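Local coordinates for cytosolic IMP-GMP specific 5'-nucleotidase (Legionella pneumophila subsp. pneumophila, PDB 4OHF), which probably hydrolyses purine nucleoside 5'-monophosphates such as IMP and GMP to the nucleoside and phosphate, using a magnesium ion in a HAD-type active site, at residues M24-I29 with Y215-L220; R187-E193 with Y222-L228; I207-Y213 with V241-K247; N254-V260 with V278-N283. All coordinates share one frame; numbering follows the deposited sequence.

Contact 1 (M24-I29 with Y215-L220); sequences MDHTLI and YSKLLL. With MG (magnesium ion), chain J; PO4 (phosphate ion), chain H.
Asp-25 OD1 meets the edge of the Tyr-215 ring, in its plane, 3.6 Å from Tyr-215 CE2. The backbone of the same aspartate serves the active site: Asp-25 O binds magnesium at 2.1 Å, alongside Asp-23, Asp-303, phosphate O2 and water, while Asp-25 N donates to phosphate O3 at 2.7 Å. Asp-23 and Asp-25 fit the two aspartates of the HAD motif I (Asp-x-Asp). In the second shell, Tyr-31 hydrogen-bonds both Asp-25 OD1 and the Tyr-215 hydroxyl, tying the pair together, and Ser-211 OG hydrogen-bonds Asp-25 OD2.

Met-24 plugs as a knob into a hole formed by Tyr-215, Ser-216, Leu-219 and Leu-220. Its chain runs straight until a bend at chi3 of 76°, which turns CE toward Ser-216 OG, itself hydrogen-bonded to Glu-212 O. Met-24 SD rests 4.0 Å from Leu-220 CG. A long, flexible thioether suits a hole of mixed polar and apolar walls. Ile-29 CD1 packs against Leu-219 CD2, and Leu-28 crosses Leu-220 at about a right angle.

This packing lies next to the metal-binding Asp-25. Strand 204-208 touches Met-24, Leu-28 and Leu-220 through Ile-207, helix 189-200 meets Leu-28, and helix 172-178 lies against Tyr-215.

Contact 2 (R187-E193 with Y222-L228); sequences REKEVVE and YALSPFL
The chain entering helix 189-200 runs past the C-terminal part of helix 213-224 and the 3-10 turn after it, with the CA atoms of Arg-187 and Ala-223 5.4 Å apart. This joins two helices that are linked through strand 204-208 of the HAD-type alpha/beta domain, and it combines a cation-pi stack with an apolar core. Arg-187 lays its guanidinium over one face of the Tyr-222 ring, the centres 3.7 Å apart and the planes only 8° from parallel. The same group grips Tyr-222 O side-on with NE and NH2, each at 2.9 Å, and this oxygen lies in the guanidinium plane. Two bonds and a stack to one residue fix the rotation of the group. Arginine suits the task as a planar cation with several N-H donors, able to stack by its face while donating from its edge.

Phe-227 is sandwiched: Pro-226 CB lies over one face and Lys-189 CA over the other, 3.6 Å from the ring centroid, a CH-pi contact. Its CG lies anti to the carbonyl carbon (chi1 -44°), which brings the ring to the first turn of helix 189-200. Ile-366 of the second subunit packs on Lys-189, Glu-190 and Glu-193. Beta-branched Val-192 uses both methyls: CG2 lies 3.8 Å from Leu-224 CD2, and CG1 lies 3.5 Å from Leu-228 CD1.

Contact 3 (I207-Y213 with V241-K247); sequences ILTNSEY and VITLANK. With PO4 (phosphate ion), chain H.
Lys-247 NZ is held between Leu-208 O at 2.9 Å and O4 of a bound phosphate ion at 2.8 Å, with Tyr-300 as a further partner and Asp-23 and Tyr-306 as weak ones. Its long, flexible chain crosses Leu-208 obliquely and reaches the phosphate from the loop after strand 240-243. Asn-210 N also donates to phosphate O4, at 2.8 Å. Phosphate O3 accepts from Thr-209 OG1 at 2.7 Å. That hydroxyl stands anti to the backbone N (chi1 171°), where it also accepts from Ser-211 N in an ST turn. The second bond orients the hydroxyl toward the phosphate.

Leading into this site, strands 204-208 and 240-243 run parallel in one beta-alpha-beta unit, pairing Ile-207 with Val-241 and Leu-208 with Ile-242. Leu-208 and Ile-242 lie side by side on one face, pointing the same way. Past the strand ends the loops stay stitched together. Thr-209 O accepts from Ala-245 N, and Asn-210 OD1 takes Lys-247 N on a lone pair at 2.9 Å, a nearly straight bond at 178°. An amide suits this spot because its ND2 can also reach Lys-247 O, though weakly.

The ion's place is consistent with that of a substrate phosphoryl group, and the converging hydroxyl, N-H and ammonium with motifs II and III of HAD phosphatases, where such groups would offset its charge.

Contact 4 (N254-V260 with V278-N283); sequences NLRFLSV and VYQGGN
Leu-258 and Gln-280 form the hydrogen-bonded pair of an antiparallel arrangement in which strand 257-260 lies beside strand 277-281, near one margin of the large mixed sheet. Leu-258 N donates to Gln-280 O at 3.0 Å, Gln-280 N returns a bond to Leu-258 O at 2.9 Å, and Val-260 N reaches Val-278 O. Beyond the strand, Gly-282 N donates to Arg-256 O.

Among side-chain bonds, Asn-283 ND2 donates to Leu-255 O at 2.9 Å while its OD1 caps Lys-286 N in helix 284-290. Asparagine suits this N-cap because its amide serves both purposes.

In the apolar packing, Phe-257 lays one ring face over the CA of Gly-282, whose positive phi of 91° suits glycine. Val-260 CB packs 3.8 Å from Val-278 CG1.

One contact mixes apolar and polar groups: the aliphatic Leu-258 lies alongside Gln-280, pointing the same way, and the Gln-280 amide bonds Asn-269 of the third subunit through OE1. Leu-258 of that subunit packs on both residues.

Water bridges finish the seam: one joins Leu-255 N to Gly-282 O, and another donates to Val-278 O at 2.9 Å and bonds Ser-259 OG at 3.2 Å.

How the contacts relate
From the N terminus, the chain passes strand 19-22 and residues 24-29, and contact 1 closes a loop of 185 residues by bringing helix 213-224 to them. Segment 187-193 lies inside that loop but pairs beyond it with 222-228, so contact 2 crosses contact 1. Segment 207-213 also lies within both spans while its partner, 241-247, lies outside, so contact 3 crosses both. Contact 4 follows in series, closing a short loop through strand 267-269. Contacts 1 and 3 share the phosphate, joined by Asp-25 and Ser-211, and Leu-28 against Val-191 links contacts 1 and 2. Contact 4 extends the sheet of contact 3 through neighbouring strands 240-243 and 277-281.

Contact 1 (M24-I29 with Y215-L220)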
# COMPACT_ATOMS: atom_id res chain seq x y z
N MET B 24 10.68 8.30 30.60
CA MET B 24 11.67 8.96 31.46
C MET B 24 12.23 10.29 30.96
O MET B 24 11.95 11.35 31.53
CB MET B 24 12.83 8.02 31.78
CG MET B 24 13.91 8.69 32.61
SD MET B 24 15.33 7.64 33.04
CE MET B 24 16.21 7.58 31.50
N ASP B 25 13.03 10.26 29.90
CA ASP B 25 13.62 11.48 29.38
C ASP B 25 12.59 12.44 28.78
O ASP B 25 12.00 12.16 27.75
CB ASP B 25 14.70 11.14 28.36
CG ASP B 25 15.89 10.42 28.98
OD1 ASP B 25 16.57 11.00 29.86
OD2 ASP B 25 16.15 9.26 28.60
N HIS B 26 12.40 13.57 29.46
CA HIS B 26 11.47 14.64 29.08
C HIS B 26 10.05 14.52 29.64
O HIS B 26 9.25 15.43 29.47
CB HIS B 26 11.41 14.84 27.57
CG HIS B 26 12.74 15.16 26.95
ND1 HIS B 26 13.52 14.22 26.32
CD2 HIS B 26 13.45 16.31 26.93
CE1 HIS B 26 14.65 14.77 25.93
NE2 HIS B 26 14.64 16.04 26.29
N THR B 27 9.73 13.40 30.29
CA THR B 27 8.41 13.28 30.88
C THR B 27 8.61 13.27 32.39
O THR B 27 8.34 14.27 33.05
CB THR B 27 7.66 12.00 30.42
OG1 THR B 27 7.43 12.07 29.01
CG2 THR B 27 6.31 11.88 31.13
N LEU B 28 9.10 12.16 32.93
CA LEU B 28 9.35 12.04 34.37
C LEU B 28 10.50 12.93 34.81
O LEU B 28 10.47 13.51 35.89
CB LEU B 28 9.68 10.60 34.76
CG LEU B 28 10.18 10.36 36.18
CD1 LEU B 28 9.17 10.82 37.23
CD2 LEU B 28 10.46 8.88 36.34
N ILE B 29 11.55 12.99 33.99
CA ILE B 29 12.71 13.82 34.29
C ILE B 29 12.77 15.00 33.33
O ILE B 29 12.87 14.83 32.12
CB ILE B 29 13.98 12.98 34.19
CG1 ILE B 29 13.99 11.96 35.34
CG2 ILE B 29 15.22 13.86 34.24
CD1 ILE B 29 15.15 10.99 35.30
N TYR B 215 22.28 4.31 32.36
CA TYR B 215 22.00 5.74 32.26
C TYR B 215 20.78 6.13 33.09
O TYR B 215 20.76 7.19 33.71
CB TYR B 215 21.78 6.12 30.80
CG TYR B 215 21.41 7.56 30.57
CD1 TYR B 215 22.37 8.57 30.61
CD2 TYR B 215 20.09 7.92 30.31
CE1 TYR B 215 22.02 9.90 30.38
CE2 TYR B 215 19.73 9.24 30.09
CZ TYR B 215 20.70 10.23 30.13
OH TYR B 215 20.34 11.54 29.91
N SER B 216 19.76 5.28 33.10
CA SER B 216 18.54 5.56 33.85
C SER B 216 18.76 5.54 35.34
O SER B 216 18.14 6.29 36.07
CB SER B 216 17.45 4.54 33.51
OG SER B 216 17.22 4.51 32.12
N LYS B 217 19.64 4.65 35.79
CA LYS B 217 19.93 4.53 37.21
C LYS B 217 20.59 5.80 37.71
O LYS B 217 20.29 6.27 38.81
CB LYS B 217 20.84 3.32 37.47
CG LYS B 217 20.81 2.83 38.91
CD LYS B 217 21.48 1.47 39.09
CE LYS B 217 22.99 1.56 38.92
NZ LYS B 217 23.66 0.27 39.27
N LEU B 218 21.48 6.36 36.89
CA LEU B 218 22.19 7.59 37.22
C LEU B 218 21.23 8.77 37.28
O LEU B 218 21.12 9.46 38.31
CB LEU B 218 23.23 7.87 36.15
CG LEU B 218 24.51 8.58 36.55
CD1 LEU B 218 25.11 9.16 35.27
CD2 LEU B 218 24.28 9.67 37.58
N LEU B 219 20.53 9.00 36.18
CA LEU B 219 19.60 10.11 36.06
C LEU B 219 18.45 10.07 37.07
O LEU B 219 18.07 11.11 37.63
CB LEU B 219 19.04 10.15 34.65
CG LEU B 219 18.52 11.52 34.22
CD1 LEU B 219 19.70 12.43 33.88
CD2 LEU B 219 17.63 11.37 33.00
N LEU B 220 17.88 8.90 37.30
CA LEU B 220 16.77 8.79 38.25
C LEU B 220 17.25 9.15 39.64
O LEU B 220 16.56 9.86 40.37
CB LEU B 220 16.19 7.38 38.24
CG LEU B 220 15.31 7.04 37.03
CD1 LEU B 220 14.90 5.58 37.07
CD2 LEU B 220 14.09 7.93 37.04
MG MG J . 10.73 10.98 26.50
P PO4 H . 12.78 8.05 27.02
O1 PO4 H . 14.17 8.00 26.49
O2 PO4 H . 12.15 9.33 26.65
O3 PO4 H . 12.81 7.92 28.50
O4 PO4 H . 11.99 6.94 26.42
O HOH W 1 11.56 10.73 24.60

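Contact 2 (R187-E193 with Y222-L228)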
# COMPACT_ATOMS: atom_id res chain seq x y z
N ARG B 187 15.55 19.71 38.24
CA ARG B 187 15.02 18.97 39.38
C ARG B 187 13.75 19.64 39.88
O ARG B 187 13.60 20.86 39.79
CB ARG B 187 16.05 18.92 40.49
CG ARG B 187 17.22 17.99 40.20
CD ARG B 187 18.45 18.39 41.00
NE ARG B 187 19.22 17.22 41.43
CZ ARG B 187 20.38 17.29 42.07
NH1 ARG B 187 20.91 18.48 42.35
NH2 ARG B 187 21.00 16.18 42.44
N GLU B 188 12.82 18.86 40.39
CA GLU B 188 11.56 19.42 40.86
C GLU B 188 10.98 18.57 41.98
O GLU B 188 10.55 17.45 41.75
CB GLU B 188 10.56 19.51 39.69
CG GLU B 188 9.13 19.89 40.09
CD GLU B 188 8.15 19.88 38.91
OE1 GLU B 188 6.94 20.12 39.14
OE2 GLU B 188 8.58 19.65 37.76
N LYS B 189 10.98 19.12 43.19
CA LYS B 189 10.43 18.42 44.35
C LYS B 189 9.02 17.90 44.10
O LYS B 189 8.71 16.75 44.42
CB LYS B 189 10.42 19.35 45.57
CG LYS B 189 9.74 18.76 46.80
CD LYS B 189 10.02 19.53 48.10
CE LYS B 189 9.46 20.96 48.08
NZ LYS B 189 10.14 21.85 47.09
N GLU B 190 8.18 18.72 43.51
CA GLU B 190 6.80 18.33 43.25
C GLU B 190 6.64 16.95 42.59
O GLU B 190 5.73 16.20 42.94
CB GLU B 190 6.11 19.40 42.39
CG GLU B 190 5.92 20.77 43.06
CD GLU B 190 7.24 21.47 43.45
OE1 GLU B 190 8.17 21.58 42.61
OE2 GLU B 190 7.34 21.94 44.61
N VAL B 191 7.51 16.62 41.64
CA VAL B 191 7.42 15.33 40.96
C VAL B 191 7.44 14.19 41.97
O VAL B 191 6.58 13.32 41.93
CB VAL B 191 8.58 15.11 39.95
CG1 VAL B 191 8.59 13.68 39.46
CG2 VAL B 191 8.43 16.05 38.77
N VAL B 192 8.42 14.21 42.86
CA VAL B 192 8.54 13.17 43.88
C VAL B 192 7.33 13.16 44.81
O VAL B 192 6.76 12.10 45.08
CB VAL B 192 9.84 13.35 44.70
CG1 VAL B 192 9.80 12.50 45.96
CG2 VAL B 192 11.03 12.92 43.85
N GLU B 193 6.92 14.33 45.28
CA GLU B 193 5.75 14.38 46.15
C GLU B 193 4.56 13.81 45.40
O GLU B 193 3.76 13.04 45.96
CB GLU B 193 5.44 15.82 46.58
CG GLU B 193 6.54 16.52 47.37
CD GLU B 193 7.25 15.60 48.38
OE1 GLU B 193 6.55 14.85 49.11
OE2 GLU B 193 8.51 15.63 48.44
N TYR B 222 20.00 11.02 40.42
CA TYR B 222 20.31 12.45 40.42
C TYR B 222 19.08 13.35 40.56
O TYR B 222 19.11 14.34 41.31
CB TYR B 222 21.06 12.84 39.13
CG TYR B 222 21.33 14.32 38.99
CD1 TYR B 222 22.42 14.93 39.61
CD2 TYR B 222 20.45 15.14 38.27
CE1 TYR B 222 22.64 16.31 39.52
CE2 TYR B 222 20.66 16.51 38.17
CZ TYR B 222 21.76 17.09 38.80
OH TYR B 222 21.95 18.46 38.71
N ALA B 223 18.00 13.02 39.86
CA ALA B 223 16.80 13.86 39.88
C ALA B 223 15.69 13.55 40.89
O ALA B 223 14.82 14.39 41.10
CB ALA B 223 16.21 13.93 38.48
N LEU B 224 15.71 12.38 41.52
CA LEU B 224 14.66 12.06 42.47
C LEU B 224 15.12 11.94 43.92
O LEU B 224 14.48 12.45 44.85
CB LEU B 224 13.95 10.77 42.06
CG LEU B 224 13.38 10.73 40.64
CD1 LEU B 224 12.78 9.39 40.37
CD2 LEU B 224 12.34 11.83 40.48
N SER B 225 16.24 11.26 44.13
CA SER B 225 16.77 11.05 45.47
C SER B 225 16.77 12.30 46.34
O SER B 225 16.30 12.26 47.48
CB SER B 225 18.18 10.47 45.38
OG SER B 225 18.16 9.15 44.86
N PRO B 226 17.29 13.42 45.83
CA PRO B 226 17.33 14.65 46.62
C PRO B 226 16.05 14.99 47.40
O PRO B 226 16.10 15.77 48.33
CB PRO B 226 17.68 15.72 45.58
CG PRO B 226 18.55 14.98 44.65
CD PRO B 226 17.81 13.67 44.47
N PHE B 227 14.92 14.39 47.02
CA PHE B 227 13.65 14.69 47.69
C PHE B 227 13.02 13.50 48.40
O PHE B 227 11.83 13.51 48.71
CB PHE B 227 12.65 15.23 46.67
CG PHE B 227 13.22 16.24 45.74
CD1 PHE B 227 13.53 17.52 46.18
CD2 PHE B 227 13.48 15.91 44.41
CE1 PHE B 227 14.08 18.46 45.32
CE2 PHE B 227 14.04 16.83 43.54
CZ PHE B 227 14.34 18.11 44.00
N LEU B 228 13.82 12.47 48.65
CA LEU B 228 13.34 11.28 49.34
C LEU B 228 13.75 11.35 50.81
O LEU B 228 14.82 11.87 51.13
CB LEU B 228 13.92 10.03 48.69
CG LEU B 228 13.22 9.32 47.52
CD1 LEU B 228 12.46 10.29 46.64
CD2 LEU B 228 14.28 8.56 46.72
O HOH W 2 13.15 15.62 39.59

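Contact 3 (I207-Y213 with V241-K247)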
# COMPACT_ATOMS: atom_id res chain seq x y z
N ILE B 207 8.33 2.89 34.95
CA ILE B 207 9.08 3.67 33.98
C ILE B 207 9.20 2.87 32.68
O ILE B 207 9.42 1.66 32.71
CB ILE B 207 10.49 3.98 34.51
CG1 ILE B 207 10.38 4.93 35.71
CG2 ILE B 207 11.35 4.61 33.41
CD1 ILE B 207 11.69 5.27 36.33
N LEU B 208 9.05 3.55 31.56
CA LEU B 208 9.17 2.90 30.25
C LEU B 208 10.01 3.85 29.41
O LEU B 208 9.48 4.77 28.76
CB LEU B 208 7.78 2.70 29.64
CG LEU B 208 7.64 1.94 28.32
CD1 LEU B 208 8.08 0.49 28.51
CD2 LEU B 208 6.20 2.00 27.83
N THR B 209 11.33 3.63 29.43
CA THR B 209 12.27 4.49 28.72
C THR B 209 13.03 3.83 27.58
O THR B 209 13.24 2.62 27.56
CB THR B 209 13.32 5.06 29.69
OG1 THR B 209 14.34 5.73 28.95
CG2 THR B 209 13.98 3.94 30.50
N ASN B 210 13.49 4.62 26.63
CA ASN B 210 14.27 4.08 25.53
C ASN B 210 15.77 4.13 25.88
O ASN B 210 16.59 3.64 25.12
CB ASN B 210 13.98 4.88 24.25
CG ASN B 210 12.87 4.27 23.42
OD1 ASN B 210 12.07 3.47 23.90
ND2 ASN B 210 12.80 4.65 22.15
N SER B 211 16.10 4.71 27.03
CA SER B 211 17.49 4.82 27.49
C SER B 211 17.86 3.52 28.17
O SER B 211 16.98 2.81 28.66
CB SER B 211 17.65 5.94 28.51
OG SER B 211 17.34 7.20 27.93
N GLU B 212 19.15 3.20 28.20
CA GLU B 212 19.57 1.97 28.85
C GLU B 212 19.61 2.14 30.36
O GLU B 212 19.60 3.26 30.88
CB GLU B 212 20.92 1.50 28.30
CG GLU B 212 22.08 2.42 28.53
CD GLU B 212 23.26 2.06 27.65
OE1 GLU B 212 23.60 0.85 27.55
OE2 GLU B 212 23.86 2.98 27.06
N TYR B 213 19.62 1.02 31.07
CA TYR B 213 19.59 1.05 32.52
C TYR B 213 20.73 1.79 33.21
O TYR B 213 20.49 2.54 34.16
CB TYR B 213 19.49 -0.37 33.07
CG TYR B 213 19.37 -0.44 34.58
CD1 TYR B 213 18.31 0.19 35.25
CD2 TYR B 213 20.29 -1.16 35.34
CE1 TYR B 213 18.18 0.10 36.62
CE2 TYR B 213 20.17 -1.25 36.71
CZ TYR B 213 19.12 -0.62 37.35
OH TYR B 213 19.06 -0.67 38.72
N VAL B 241 10.58 -1.06 35.98
CA VAL B 241 11.37 -0.06 35.31
C VAL B 241 11.89 -0.78 34.07
O VAL B 241 12.76 -1.62 34.17
CB VAL B 241 12.50 0.51 36.22
CG1 VAL B 241 13.20 -0.60 36.93
CG2 VAL B 241 13.49 1.34 35.40
N ILE B 242 11.29 -0.44 32.93
CA ILE B 242 11.63 -1.03 31.64
C ILE B 242 12.54 -0.12 30.80
O ILE B 242 12.16 0.99 30.41
CB ILE B 242 10.33 -1.34 30.86
CG1 ILE B 242 9.36 -2.10 31.78
CG2 ILE B 242 10.63 -2.14 29.62
CD1 ILE B 242 8.00 -2.38 31.15
N THR B 243 13.74 -0.62 30.50
CA THR B 243 14.73 0.13 29.74
C THR B 243 14.95 -0.36 28.30
O THR B 243 14.60 -1.49 27.96
CB THR B 243 16.04 0.12 30.50
OG1 THR B 243 16.51 -1.23 30.61
CG2 THR B 243 15.82 0.67 31.89
N LEU B 244 15.55 0.50 27.47
CA LEU B 244 15.76 0.20 26.05
C LEU B 244 14.43 -0.40 25.59
O LEU B 244 14.37 -1.45 24.95
CB LEU B 244 16.91 -0.80 25.86
CG LEU B 244 18.33 -0.21 25.83
CD1 LEU B 244 19.35 -1.34 25.72
CD2 LEU B 244 18.49 0.74 24.65
N ALA B 245 13.35 0.29 25.96
CA ALA B 245 12.01 -0.15 25.64
C ALA B 245 11.79 -0.31 24.16
O ALA B 245 11.01 -1.15 23.73
CB ALA B 245 10.99 0.82 26.22
N ASN B 246 12.48 0.50 23.38
CA ASN B 246 12.35 0.46 21.93
C ASN B 246 10.93 0.85 21.48
O ASN B 246 10.27 0.13 20.73
CB ASN B 246 12.72 -0.94 21.41
CG ASN B 246 13.05 -0.95 19.93
OD1 ASN B 246 13.40 -1.99 19.38
ND2 ASN B 246 12.95 0.21 19.27
N LYS B 247 10.48 2.00 21.96
CA LYS B 247 9.18 2.52 21.56
C LYS B 247 9.41 3.15 20.18
O LYS B 247 10.51 3.59 19.86
CB LYS B 247 8.72 3.59 22.56
CG LYS B 247 8.41 3.07 23.94
CD LYS B 247 8.20 4.21 24.95
CE LYS B 247 9.51 4.99 25.17
NZ LYS B 247 9.38 6.11 26.15
P PO4 H . 12.78 8.05 27.02
O1 PO4 H . 14.17 8.00 26.49
O2 PO4 H . 12.15 9.33 26.65
O3 PO4 H . 12.81 7.92 28.50
O4 PO4 H . 11.99 6.94 26.42

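Contact 4 (N254-V260 with V278-N283)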
# COMPACT_ATOMS: atom_id res chain seq x y z
N ASN B 254 6.39 -7.35 19.01
CA ASN B 254 6.42 -8.49 19.92
C ASN B 254 7.83 -8.85 20.39
O ASN B 254 8.13 -10.02 20.67
CB ASN B 254 5.79 -9.70 19.24
CG ASN B 254 6.55 -10.10 17.99
OD1 ASN B 254 6.21 -11.09 17.35
ND2 ASN B 254 7.58 -9.33 17.64
N LEU B 255 8.70 -7.85 20.48
CA LEU B 255 10.06 -8.05 20.93
C LEU B 255 10.02 -8.59 22.37
O LEU B 255 9.13 -8.24 23.15
CB LEU B 255 10.79 -6.70 20.84
CG LEU B 255 10.60 -6.11 19.43
CD1 LEU B 255 11.28 -4.76 19.31
CD2 LEU B 255 11.15 -7.09 18.38
N ARG B 256 10.96 -9.45 22.72
CA ARG B 256 10.95 -10.04 24.06
C ARG B 256 11.58 -9.22 25.18
O ARG B 256 12.38 -8.32 24.96
CB ARG B 256 11.59 -11.44 24.03
CG ARG B 256 13.05 -11.51 23.53
CD ARG B 256 13.79 -12.78 24.05
NE ARG B 256 13.03 -14.02 23.83
CZ ARG B 256 12.71 -14.51 22.64
NH1 ARG B 256 12.02 -15.64 22.55
NH2 ARG B 256 13.08 -13.89 21.52
N PHE B 257 11.17 -9.56 26.40
CA PHE B 257 11.67 -8.92 27.60
C PHE B 257 12.98 -9.60 28.00
O PHE B 257 13.23 -10.76 27.66
CB PHE B 257 10.69 -9.11 28.76
CG PHE B 257 9.60 -8.07 28.82
CD1 PHE B 257 9.88 -6.78 29.26
CD2 PHE B 257 8.30 -8.39 28.46
CE1 PHE B 257 8.88 -5.82 29.35
CE2 PHE B 257 7.29 -7.44 28.55
CZ PHE B 257 7.58 -6.15 29.00
N LEU B 258 13.81 -8.87 28.71
CA LEU B 258 15.08 -9.38 29.21
C LEU B 258 15.13 -8.93 30.66
O LEU B 258 14.84 -7.79 30.98
CB LEU B 258 16.25 -8.79 28.41
CG LEU B 258 16.43 -9.36 27.00
CD1 LEU B 258 17.54 -8.64 26.26
CD2 LEU B 258 16.76 -10.84 27.11
N SER B 259 15.46 -9.85 31.55
CA SER B 259 15.52 -9.50 32.96
C SER B 259 16.87 -8.88 33.28
O SER B 259 17.91 -9.45 32.94
CB SER B 259 15.28 -10.73 33.81
OG SER B 259 15.23 -10.38 35.18
N VAL B 260 16.86 -7.73 33.94
CA VAL B 260 18.11 -7.06 34.27
C VAL B 260 18.48 -7.20 35.73
O VAL B 260 17.66 -6.95 36.61
CB VAL B 260 18.07 -5.55 33.95
CG1 VAL B 260 19.46 -4.95 34.09
CG2 VAL B 260 17.54 -5.33 32.55
N VAL B 278 13.58 -4.70 37.25
CA VAL B 278 14.12 -3.98 36.11
C VAL B 278 14.16 -4.91 34.90
O VAL B 278 14.43 -6.10 35.05
CB VAL B 278 15.53 -3.47 36.41
CG1 VAL B 278 16.02 -2.62 35.26
CG2 VAL B 278 15.52 -2.69 37.71
N TYR B 279 13.89 -4.36 33.71
CA TYR B 279 13.91 -5.13 32.48
C TYR B 279 14.44 -4.31 31.31
O TYR B 279 14.69 -3.10 31.43
CB TYR B 279 12.50 -5.62 32.11
CG TYR B 279 11.91 -6.67 33.04
CD1 TYR B 279 11.28 -6.30 34.23
CD2 TYR B 279 12.01 -8.03 32.73
CE1 TYR B 279 10.75 -7.26 35.10
CE2 TYR B 279 11.49 -9.00 33.59
CZ TYR B 279 10.86 -8.61 34.77
OH TYR B 279 10.32 -9.56 35.62
N GLN B 280 14.62 -4.98 30.17
CA GLN B 280 15.08 -4.34 28.94
C GLN B 280 14.18 -4.84 27.81
O GLN B 280 13.76 -6.00 27.83
CB GLN B 280 16.55 -4.70 28.66
CG GLN B 280 17.07 -4.09 27.37
CD GLN B 280 18.57 -4.21 27.24
OE1 GLN B 280 19.31 -3.60 28.01
NE2 GLN B 280 19.03 -4.97 26.26
N GLY B 281 13.86 -3.97 26.85
CA GLY B 281 13.00 -4.35 25.74
C GLY B 281 11.55 -4.61 26.14
O GLY B 281 10.93 -3.81 26.86
N GLY B 282 11.00 -5.73 25.68
CA GLY B 282 9.62 -6.08 26.02
C GLY B 282 8.57 -5.59 25.03
O GLY B 282 8.87 -4.97 24.00
N ASN B 283 7.31 -5.86 25.36
CA ASN B 283 6.20 -5.44 24.52
C ASN B 283 4.97 -5.30 25.40
O ASN B 283 4.79 -6.06 26.36
CB ASN B 283 5.97 -6.44 23.36
CG ASN B 283 5.49 -7.81 23.84
OD1 ASN B 283 4.36 -7.97 24.31
ND2 ASN B 283 6.35 -8.81 23.71
O HOH W 3 7.76 -5.20 21.05
O HOH W 4 13.64 -8.18 36.86